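Local coordinates for protein HTH-type transcriptional repressor MdtR (Bacillus subtilis, PDB 1S3J) that represses the multidrug resistance operon mdtRP by binding directly, as a homodimeric MarR-family regulator, to its promoter region, at residues D10-L13 against S14-L18; Q39-V42 against L43-K47; S51-V54 against S55-A58; A67-L70 against M71-L75. One frame throughout, in Å; residues are numbered along the deposited sequence.

Along the chain the four contacts come in series, none enclosing or crossing another, and each joins adjoining segments, through residues about one turn apart, so that none closes a long loop. Contact 1 stands apart in helix 4-32, on the dimer side of the fold, its centre about 35 Å from those of contacts 3 and 4. Contact 2 lies in helix 37-49 near the middle of the chain. Contact 3 turns strand 51-53 into helix 54-61, and contact 4 lies in helix 65-77. These last three touch one another: Val42 meets Ile57 and Met71, and Val68 packs on Val54, Ile57 and Ala58, binding the winged helix-turn-helix domain together.

Contact 1. Residues D10-L13 against S14-L18; sequences DIQL and SLQAL
In the long N-terminal helix 4-32, part of the dimerisation region of this MarR-type repressor, residues 10-13 and 14-18 form consecutive turns joined on one flank by a glutamine pair and on another by aliphatic side chains. Gln12 NE2 donates to Gln16 OE1 over 2.9 Å, arriving in the carbonyl plane on a lone pair. The acceptor lies somewhat out of the donor's own amide plane, and the two amides are turned 46° against each other. Gln12 can reach forward because CG stands anti to its backbone N (chi1 -173°) and the chain then bends at chi2. Glutamine suits both places: its side-chain amide can donate through NE2 and accept through OE1, and adds no charge to a face open to solvent. Gln16 NE2 in turn makes a weak hydrogen bond to Gln20 OE1.

A second flank is apolar. Ile11 and Leu15 lie side by side and point the same way, the CG2 branch of Ile11 resting 3.5 Å from Leu15 CD1. Aliphatic side chains suit this flank because it packs against the second subunit: Ile11 on Leu120 of that chain, Leu15 on its Thr135. Small Ser14 lies close to the same Thr135.

The backbone supplies the regular i to i+4 bonds. The straightest runs from Leu15 N to Ile11 O, 2.7 Å long with an N-H...O angle of 179°. One residue earlier, Asp10 O accepts from Ser14 N at 2.9 Å, and Ser14 OG lies 3.0 Å from the same Asp10 O.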
loop_
_atom_site.group_PDB
_atom_site.type_symbol
_atom_site.label_atom_id
_atom_site.label_comp_id
_atom_site.label_asym_id
_atom_site.label_seq_id
_atom_site.Cartn_x
_atom_site.Cartn_y
_atom_site.Cartn_z
ATOM N N ASP A 10 -16.741 -8.603 0.574
ATOM C CA ASP A 10 -16.135 -9.695 -0.194
ATOM C C ASP A 10 -14.839 -9.193 -0.841
ATOM O O ASP A 10 -13.795 -9.801 -0.688
ATOM C CB ASP A 10 -17.065 -10.201 -1.307
ATOM C CG ASP A 10 -18.387 -10.784 -0.792
ATOM O OD1 ASP A 10 -18.453 -11.345 0.331
ATOM O OD2 ASP A 10 -19.429 -10.730 -1.474
ATOM N N ILE A 11 -14.928 -8.071 -1.547
ATOM C CA ILE A 11 -13.794 -7.505 -2.248
ATOM C C ILE A 11 -12.691 -7.112 -1.303
ATOM O O ILE A 11 -11.527 -7.379 -1.578
ATOM C CB ILE A 11 -14.211 -6.283 -3.076
ATOM C CG1 ILE A 11 -14.989 -6.740 -4.296
ATOM C CG2 ILE A 11 -12.981 -5.482 -3.509
ATOM C CD1 ILE A 11 -15.507 -5.612 -5.179
ATOM N N GLN A 12 -13.052 -6.444 -0.216
ATOM C CA GLN A 12 -12.089 -6.001 0.769
ATOM C C GLN A 12 -11.318 -7.217 1.259
ATOM O O GLN A 12 -10.094 -7.199 1.330
ATOM C CB GLN A 12 -12.796 -5.285 1.938
ATOM C CG GLN A 12 -11.856 -4.635 2.955
ATOM C CD GLN A 12 -11.271 -5.613 3.957
ATOM O OE1 GLN A 12 -11.913 -6.612 4.301
ATOM N NE2 GLN A 12 -10.053 -5.323 4.443
ATOM N N LEU A 13 -12.031 -8.287 1.587
ATOM C CA LEU A 13 -11.367 -9.465 2.079
ATOM C C LEU A 13 -10.448 -10.037 1.011
ATOM O O LEU A 13 -9.323 -10.455 1.325
ATOM C CB LEU A 13 -12.367 -10.508 2.553
ATOM C CG LEU A 13 -12.810 -10.374 4.014
ATOM C CD1 LEU A 13 -13.858 -11.380 4.320
ATOM C CD2 LEU A 13 -11.650 -10.554 4.949
ATOM N N SER A 14 -10.908 -10.051 -0.241
ATOM C CA SER A 14 -10.078 -10.535 -1.347
ATOM C C SER A 14 -8.828 -9.662 -1.506
ATOM O O SER A 14 -7.724 -10.168 -1.482
ATOM C CB SER A 14 -10.862 -10.578 -2.662
ATOM O OG SER A 14 -12.040 -11.365 -2.554
ATOM N N LEU A 15 -9.010 -8.349 -1.630
ATOM C CA LEU A 15 -7.880 -7.441 -1.807
ATOM C C LEU A 15 -6.911 -7.499 -0.637
ATOM O O LEU A 15 -5.710 -7.491 -0.841
ATOM C CB LEU A 15 -8.347 -6.007 -2.073
ATOM C CG LEU A 15 -9.096 -5.819 -3.394
ATOM C CD1 LEU A 15 -9.611 -4.422 -3.505
ATOM C CD2 LEU A 15 -8.224 -6.137 -4.557
ATOM N N GLN A 16 -7.423 -7.648 0.579
ATOM C CA GLN A 16 -6.577 -7.655 1.776
ATOM C C GLN A 16 -5.744 -8.925 1.821
ATOM O O GLN A 16 -4.592 -8.909 2.278
ATOM C CB GLN A 16 -7.437 -7.502 3.026
ATOM C CG GLN A 16 -6.692 -7.391 4.381
ATOM C CD GLN A 16 -7.523 -7.944 5.552
ATOM O OE1 GLN A 16 -8.699 -7.581 5.716
ATOM N NE2 GLN A 16 -6.923 -8.840 6.342
ATOM N N ALA A 17 -6.289 -10.037 1.341
ATOM C CA ALA A 17 -5.515 -11.262 1.310
ATOM C C ALA A 17 -4.468 -11.181 0.201
ATOM O O ALA A 17 -3.373 -11.675 0.361
ATOM C CB ALA A 17 -6.410 -12.455 1.096
ATOM N N LEU A 18 -4.807 -10.577 -0.932
ATOM C CA LEU A 18 -3.851 -10.486 -2.038
ATOM C C LEU A 18 -2.679 -9.602 -1.632
ATOM O O LEU A 18 -1.527 -9.955 -1.861
ATOM C CB LEU A 18 -4.530 -10.000 -3.329
ATOM C CG LEU A 18 -5.487 -11.051 -3.928
ATOM C CD1 LEU A 18 -6.334 -10.480 -4.983
ATOM C CD2 LEU A 18 -4.710 -12.206 -4.483
#

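Contact 2. Residues Q39-V42 against L43-K47; sequences QLFV and LASLK
Gln39 O accepts from Leu43 N, opening a run of i to i+4 bonds in helix 37-49; the side-chain OE1 of Gln39 bonds instead to Lys78. Leu40 likewise takes the amide of Ala44 on its carbonyl, while its side chain packs against helix 99-120, a buried place that suits leucine. Phe41 carries the distinctive feature. Its carbonyl O receives Ser45 N at 3.1 Å and Ser45 OG at 2.9 Å, the two donors approaching from opposite faces of the carbonyl plane. Ser45 reaches back because OG stands beside its own backbone N (chi1 -55°). The same hydroxyl lies 3.3 Å from Phe41 CE2, oblique to the ring, which also touches Met61 of its own chain and Gln20 of the second subunit. Val42 O accepts from Leu46 N at 3.0 Å, and the two side chains run alongside, with Val42 CG1 4.1 Å from Leu46 CD1. Both are compact hydrocarbons facing the interior, Val42 toward helices 54-61 and 65-77 and Leu46 toward strand 93-97. The chemistry thus divides by face: Ser45 OG spends its hydrogen bond on the helix's own backbone and so can sit beside an aromatic ring, whereas Val42 and Leu46 contribute purely apolar surface.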
loop_
_atom_site.group_PDB
_atom_site.type_symbol
_atom_site.label_atom_id
_atom_site.label_comp_id
_atom_site.label_asym_id
_atom_site.label_seq_id
_atom_site.Cartn_x
_atom_site.Cartn_y
_atom_site.Cartn_z
ATOM N N GLN A 39 12.801 5.364 -4.258
ATOM C CA GLN A 39 13.808 5.332 -5.307
ATOM C C GLN A 39 13.209 4.734 -6.580
ATOM O O GLN A 39 13.501 5.213 -7.684
ATOM C CB GLN A 39 15.042 4.532 -4.871
ATOM C CG GLN A 39 15.915 5.251 -3.837
ATOM C CD GLN A 39 16.967 4.336 -3.239
ATOM O OE1 GLN A 39 17.405 3.413 -3.889
ATOM N NE2 GLN A 39 17.378 4.600 -2.010
ATOM N N LEU A 40 12.351 3.718 -6.427
ATOM C CA LEU A 40 11.716 3.059 -7.576
ATOM C C LEU A 40 10.796 4.067 -8.256
ATOM O O LEU A 40 10.771 4.150 -9.482
ATOM C CB LEU A 40 10.941 1.792 -7.180
ATOM C CG LEU A 40 10.205 1.113 -8.366
ATOM C CD1 LEU A 40 11.223 0.534 -9.357
ATOM C CD2 LEU A 40 9.183 0.048 -7.935
ATOM N N PHE A 41 10.091 4.861 -7.459
ATOM C CA PHE A 41 9.228 5.882 -8.001
ATOM C C PHE A 41 10.012 6.912 -8.835
ATOM O O PHE A 41 9.515 7.393 -9.860
ATOM C CB PHE A 41 8.427 6.580 -6.895
ATOM C CG PHE A 41 7.425 7.598 -7.424
ATOM C CD1 PHE A 41 6.082 7.273 -7.565
ATOM C CD2 PHE A 41 7.841 8.873 -7.798
ATOM C CE1 PHE A 41 5.159 8.214 -8.077
ATOM C CE2 PHE A 41 6.951 9.807 -8.293
ATOM C CZ PHE A 41 5.600 9.482 -8.435
ATOM N N VAL A 42 11.216 7.256 -8.392
ATOM C CA VAL A 42 12.032 8.234 -9.094
ATOM C C VAL A 42 12.514 7.642 -10.413
ATOM O O VAL A 42 12.452 8.294 -11.452
ATOM C CB VAL A 42 13.239 8.681 -8.265
ATOM C CG1 VAL A 42 14.107 9.619 -9.078
ATOM C CG2 VAL A 42 12.787 9.378 -6.965
ATOM N N LEU A 43 12.976 6.404 -10.357
ATOM C CA LEU A 43 13.462 5.713 -11.527
ATOM C C LEU A 43 12.384 5.609 -12.598
ATOM O O LEU A 43 12.678 5.829 -13.761
ATOM C CB LEU A 43 14.010 4.329 -11.166
ATOM C CG LEU A 43 15.309 4.304 -10.360
ATOM C CD1 LEU A 43 15.820 2.853 -10.181
ATOM C CD2 LEU A 43 16.401 5.209 -10.973
ATOM N N ALA A 44 11.151 5.325 -12.194
ATOM C CA ALA A 44 10.016 5.167 -13.114
ATOM C C ALA A 44 9.583 6.494 -13.741
ATOM O O ALA A 44 9.336 6.560 -14.938
ATOM C CB ALA A 44 8.818 4.506 -12.391
ATOM N N SER A 45 9.490 7.543 -12.925
ATOM C CA SER A 45 9.294 8.904 -13.424
ATOM C C SER A 45 10.362 9.351 -14.440
ATOM O O SER A 45 10.066 10.124 -15.335
ATOM C CB SER A 45 9.265 9.909 -12.276
ATOM O OG SER A 45 8.276 9.538 -11.337
ATOM N N LEU A 46 11.590 8.883 -14.291
ATOM C CA LEU A 46 12.663 9.269 -15.199
ATOM C C LEU A 46 12.677 8.422 -16.482
ATOM O O LEU A 46 13.032 8.932 -17.533
ATOM C CB LEU A 46 14.032 9.223 -14.496
ATOM C CG LEU A 46 14.237 10.222 -13.343
ATOM C CD1 LEU A 46 15.680 10.102 -12.840
ATOM C CD2 LEU A 46 13.908 11.658 -13.753
ATOM N N LYS A 47 12.298 7.148 -16.399
ATOM C CA LYS A 47 12.124 6.331 -17.603
ATOM C C LYS A 47 10.999 6.902 -18.485
ATOM O O LYS A 47 11.140 7.002 -19.698
ATOM C CB LYS A 47 11.839 4.854 -17.248
ATOM C CG LYS A 47 11.784 3.886 -18.444
ATOM C CD LYS A 47 13.042 3.992 -19.306
ATOM C CE LYS A 47 13.051 3.008 -20.476
ATOM N NZ LYS A 47 13.581 1.696 -20.039
#

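Contact 3. Residues S51-V54 against S55-A58; sequences SLKV and SEIA
Glu56 OE1 takes the backbone N-H of Lys53 in the shortest polar bond here, 2.8 Å long and fairly straight at 162°. It uses the anti lone pair, the one turned away from OE2. The carboxylate reaches back because Glu56 CG lies beside its own backbone N (chi1 -74°) and the chain then runs out extended. A glutamate suits this place, being long enough to span from the first turn of helix 54-61 to the residue before it. The same oxygen lies 3.4 Å from Leu52 CD2, whose side chain crosses that of Glu56 at about a right angle. The aliphatic part of Lys53 also packs here, its CG 3.6 Å from Glu56 OE1, while the charged ends stay apart.

Lys53 O in turn accepts Ile57 N at 3.3 Å and, weakly, Glu56 N. On the buried side Leu52 CD1 meets Ile57 CG1 at 4.0 Å; both are buried hydrocarbons, joined by Leu46 and Val42 of helix 37-49. Val54 turns to strand 93-97 and helix 65-77. With Lys53 at the N-cap and Glu56 three residues on bonding to its N-H, the arrangement resembles half of a capping box, here marking where a strand of the winged helix-turn-helix fold passes into helix 54-61, the first helix of the predicted helix-turn-helix.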
loop_
_atom_site.group_PDB
_atom_site.type_symbol
_atom_site.label_atom_id
_atom_site.label_comp_id
_atom_site.label_asym_id
_atom_site.label_seq_id
_atom_site.Cartn_x
_atom_site.Cartn_y
_atom_site.Cartn_z
ATOM N N SER A 51 13.766 13.342 -18.548
ATOM C CA SER A 51 14.378 14.245 -17.595
ATOM C C SER A 51 13.306 14.959 -16.782
ATOM O O SER A 51 12.243 15.297 -17.309
ATOM C CB SER A 51 15.220 15.277 -18.344
ATOM O OG SER A 51 15.905 16.110 -17.438
ATOM N N LEU A 52 13.585 15.187 -15.501
ATOM C CA LEU A 52 12.719 16.009 -14.656
ATOM C C LEU A 52 13.538 16.878 -13.715
ATOM O O LEU A 52 14.600 16.481 -13.268
ATOM C CB LEU A 52 11.777 15.130 -13.837
ATOM C CG LEU A 52 10.705 14.352 -14.613
ATOM C CD1 LEU A 52 9.969 13.377 -13.713
ATOM C CD2 LEU A 52 9.715 15.296 -15.284
ATOM N N LYS A 53 13.028 18.065 -13.408
ATOM C CA LYS A 53 13.611 18.901 -12.382
ATOM C C LYS A 53 13.418 18.232 -11.015
ATOM O O LYS A 53 12.514 17.410 -10.844
ATOM C CB LYS A 53 12.975 20.295 -12.397
ATOM C CG LYS A 53 13.033 21.014 -13.763
ATOM C CD LYS A 53 12.039 22.167 -13.763
ATOM C CE LYS A 53 12.312 23.171 -14.844
ATOM N NZ LYS A 53 11.122 24.072 -14.989
ATOM N N VAL A 54 14.287 18.554 -10.063
ATOM C CA VAL A 54 14.130 18.074 -8.700
ATOM C C VAL A 54 12.798 18.557 -8.137
ATOM O O VAL A 54 12.116 17.801 -7.449
ATOM C CB VAL A 54 15.262 18.541 -7.761
ATOM C CG1 VAL A 54 14.869 18.301 -6.291
ATOM C CG2 VAL A 54 16.519 17.805 -8.077
ATOM N N SER A 55 12.436 19.800 -8.439
ATOM C CA SER A 55 11.174 20.380 -7.960
ATOM C C SER A 55 9.932 19.704 -8.547
ATOM O O SER A 55 8.849 19.750 -7.941
ATOM C CB SER A 55 11.126 21.889 -8.256
ATOM O OG SER A 55 10.894 22.150 -9.620
ATOM N N GLU A 56 10.077 19.104 -9.727
ATOM C CA GLU A 56 8.977 18.410 -10.372
ATOM C C GLU A 56 8.709 17.087 -9.663
ATOM O O GLU A 56 7.572 16.759 -9.366
ATOM C CB GLU A 56 9.265 18.161 -11.861
ATOM C CG GLU A 56 9.154 19.407 -12.736
ATOM C CD GLU A 56 9.461 19.124 -14.198
ATOM O OE1 GLU A 56 10.525 18.531 -14.505
ATOM O OE2 GLU A 56 8.628 19.486 -15.050
ATOM N N ILE A 57 9.765 16.327 -9.409
ATOM C CA ILE A 57 9.651 15.065 -8.670
ATOM C C ILE A 57 9.093 15.320 -7.277
ATOM O O ILE A 57 8.213 14.603 -6.828
ATOM C CB ILE A 57 11.020 14.368 -8.589
ATOM C CG1 ILE A 57 11.365 13.776 -9.950
ATOM C CG2 ILE A 57 11.025 13.278 -7.532
ATOM C CD1 ILE A 57 12.738 13.178 -10.020
ATOM N N ALA A 58 9.603 16.348 -6.606
ATOM C CA ALA A 58 9.139 16.690 -5.271
ATOM C C ALA A 58 7.633 16.898 -5.300
ATOM O O ALA A 58 6.920 16.387 -4.453
ATOM C CB ALA A 58 9.842 17.934 -4.761
#

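Contact 4. Residues A67-L70 against M71-L75; sequences AVTL and MADRL
Ala67 CB and the methyl CE of Met71, a selenomethionine, give the direct apolar touch at 4.2 Å. The chain of Met71 is bent at chi3, which brings CE back along the helix until it also lies 3.6 Å from Ala67 O. A flexible, unbranched side chain suits this place, where a small alanine is its neighbour one turn before. More exposed, Leu70 and Arg74 pass at a slant: Leu70 CD2 lies 4.1 Å from Arg74 NH2, oblique to the guanidinium group, and the aliphatic start of the arginine covers Leu70 O, with CG 3.4 Å away.

Between residues 67-70 and 71-75 the hydrogen bonds are backbone ones of the i to i+4 kind. The shortest joins Ala72 N to Val68 O at 2.7 Å, and Arg74 N reaches Leu70 O at 3.2 Å.

As for charge, the carboxylate of Asp73 folds back near Thr69 O, another acceptor, and finds its partner in Arg83 of strand 81-85, to which OD1 makes a salt bridge.

These residues belong to helix 65-77, the second helix of the predicted helix-turn-helix, which as in other MarR proteins is probably the recognition helix. Val68 packs on helix 54-61, Met71 on Ala38 and Val42 of helix 37-49, and Ala72 against Ile81 of strand 81-85.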
loop_
_atom_site.group_PDB
_atom_site.type_symbol
_atom_site.label_atom_id
_atom_site.label_comp_id
_atom_site.label_asym_id
_atom_site.label_seq_id
_atom_site.Cartn_x
_atom_site.Cartn_y
_atom_site.Cartn_z
ATOM N N ALA A 67 13.882 16.266 0.437
ATOM C CA ALA A 67 13.618 14.818 0.411
ATOM C C ALA A 67 14.080 14.171 -0.898
ATOM O O ALA A 67 14.693 13.098 -0.894
ATOM C CB ALA A 67 12.132 14.544 0.622
ATOM N N VAL A 68 13.791 14.823 -2.021
ATOM C CA VAL A 68 14.216 14.291 -3.333
ATOM C C VAL A 68 15.736 14.331 -3.493
ATOM O O VAL A 68 16.343 13.409 -4.032
ATOM C CB VAL A 68 13.540 15.021 -4.508
ATOM C CG1 VAL A 68 14.031 14.447 -5.860
ATOM C CG2 VAL A 68 12.063 14.878 -4.398
ATOM N N THR A 69 16.352 15.394 -3.000
ATOM C CA THR A 69 17.800 15.574 -3.087
ATOM C C THR A 69 18.507 14.439 -2.379
ATOM O O THR A 69 19.560 13.976 -2.836
ATOM C CB THR A 69 18.179 16.936 -2.473
ATOM O OG1 THR A 69 17.784 17.989 -3.372
ATOM C CG2 THR A 69 19.691 17.102 -2.290
ATOM N N LEU A 70 17.939 13.968 -1.269
ATOM C CA LEU A 70 18.512 12.810 -0.583
ATOM C C LEU A 70 18.292 11.505 -1.369
ATOM O O LEU A 70 19.157 10.633 -1.390
ATOM C CB LEU A 70 17.953 12.676 0.830
ATOM C CG LEU A 70 18.478 11.498 1.642
ATOM C CD1 LEU A 70 19.987 11.643 1.808
ATOM C CD2 LEU A 70 17.785 11.408 3.003
HETATM N N MSE A 71 17.138 11.350 -2.001
HETATM C CA MSE A 71 16.912 10.170 -2.844
HETATM C C MSE A 71 17.931 10.187 -3.983
HETATM O O MSE A 71 18.565 9.186 -4.281
HETATM C CB MSE A 71 15.513 10.186 -3.438
HETATM C CG MSE A 71 14.410 9.863 -2.453
HETATM SE SE MSE A 71 12.696 10.413 -3.203
HETATM C CE MSE A 71 11.817 10.969 -1.518
ATOM N N ALA A 72 18.062 11.350 -4.613
ATOM C CA ALA A 72 19.016 11.546 -5.697
ATOM C C ALA A 72 20.435 11.204 -5.259
ATOM O O ALA A 72 21.150 10.558 -6.006
ATOM C CB ALA A 72 18.943 12.972 -6.208
ATOM N N ASP A 73 20.834 11.601 -4.043
ATOM C CA ASP A 73 22.181 11.282 -3.528
ATOM C C ASP A 73 22.385 9.780 -3.537
ATOM O O ASP A 73 23.408 9.292 -3.990
ATOM C CB ASP A 73 22.355 11.755 -2.070
ATOM C CG ASP A 73 22.598 13.252 -1.941
ATOM O OD1 ASP A 73 23.093 13.863 -2.896
ATOM O OD2 ASP A 73 22.348 13.903 -0.904
ATOM N N ARG A 74 21.401 9.048 -3.011
ATOM C CA ARG A 74 21.498 7.600 -2.872
ATOM C C ARG A 74 21.622 6.964 -4.251
ATOM O O ARG A 74 22.511 6.181 -4.502
ATOM C CB ARG A 74 20.279 7.031 -2.128
ATOM C CG ARG A 74 20.144 7.476 -0.675
ATOM C CD ARG A 74 19.058 6.716 0.130
ATOM N NE ARG A 74 18.838 7.302 1.458
ATOM C CZ ARG A 74 19.543 7.005 2.549
ATOM N NH1 ARG A 74 20.537 6.126 2.511
ATOM N NH2 ARG A 74 19.255 7.599 3.695
ATOM N N LEU A 75 20.744 7.358 -5.151
ATOM C CA LEU A 75 20.777 6.880 -6.517
ATOM C C LEU A 75 22.094 7.246 -7.247
ATOM O O LEU A 75 22.668 6.389 -7.898
ATOM C CB LEU A 75 19.543 7.399 -7.285
ATOM C CG LEU A 75 18.214 6.755 -6.849
ATOM C CD1 LEU A 75 17.059 7.545 -7.384
ATOM C CD2 LEU A 75 18.130 5.283 -7.278
#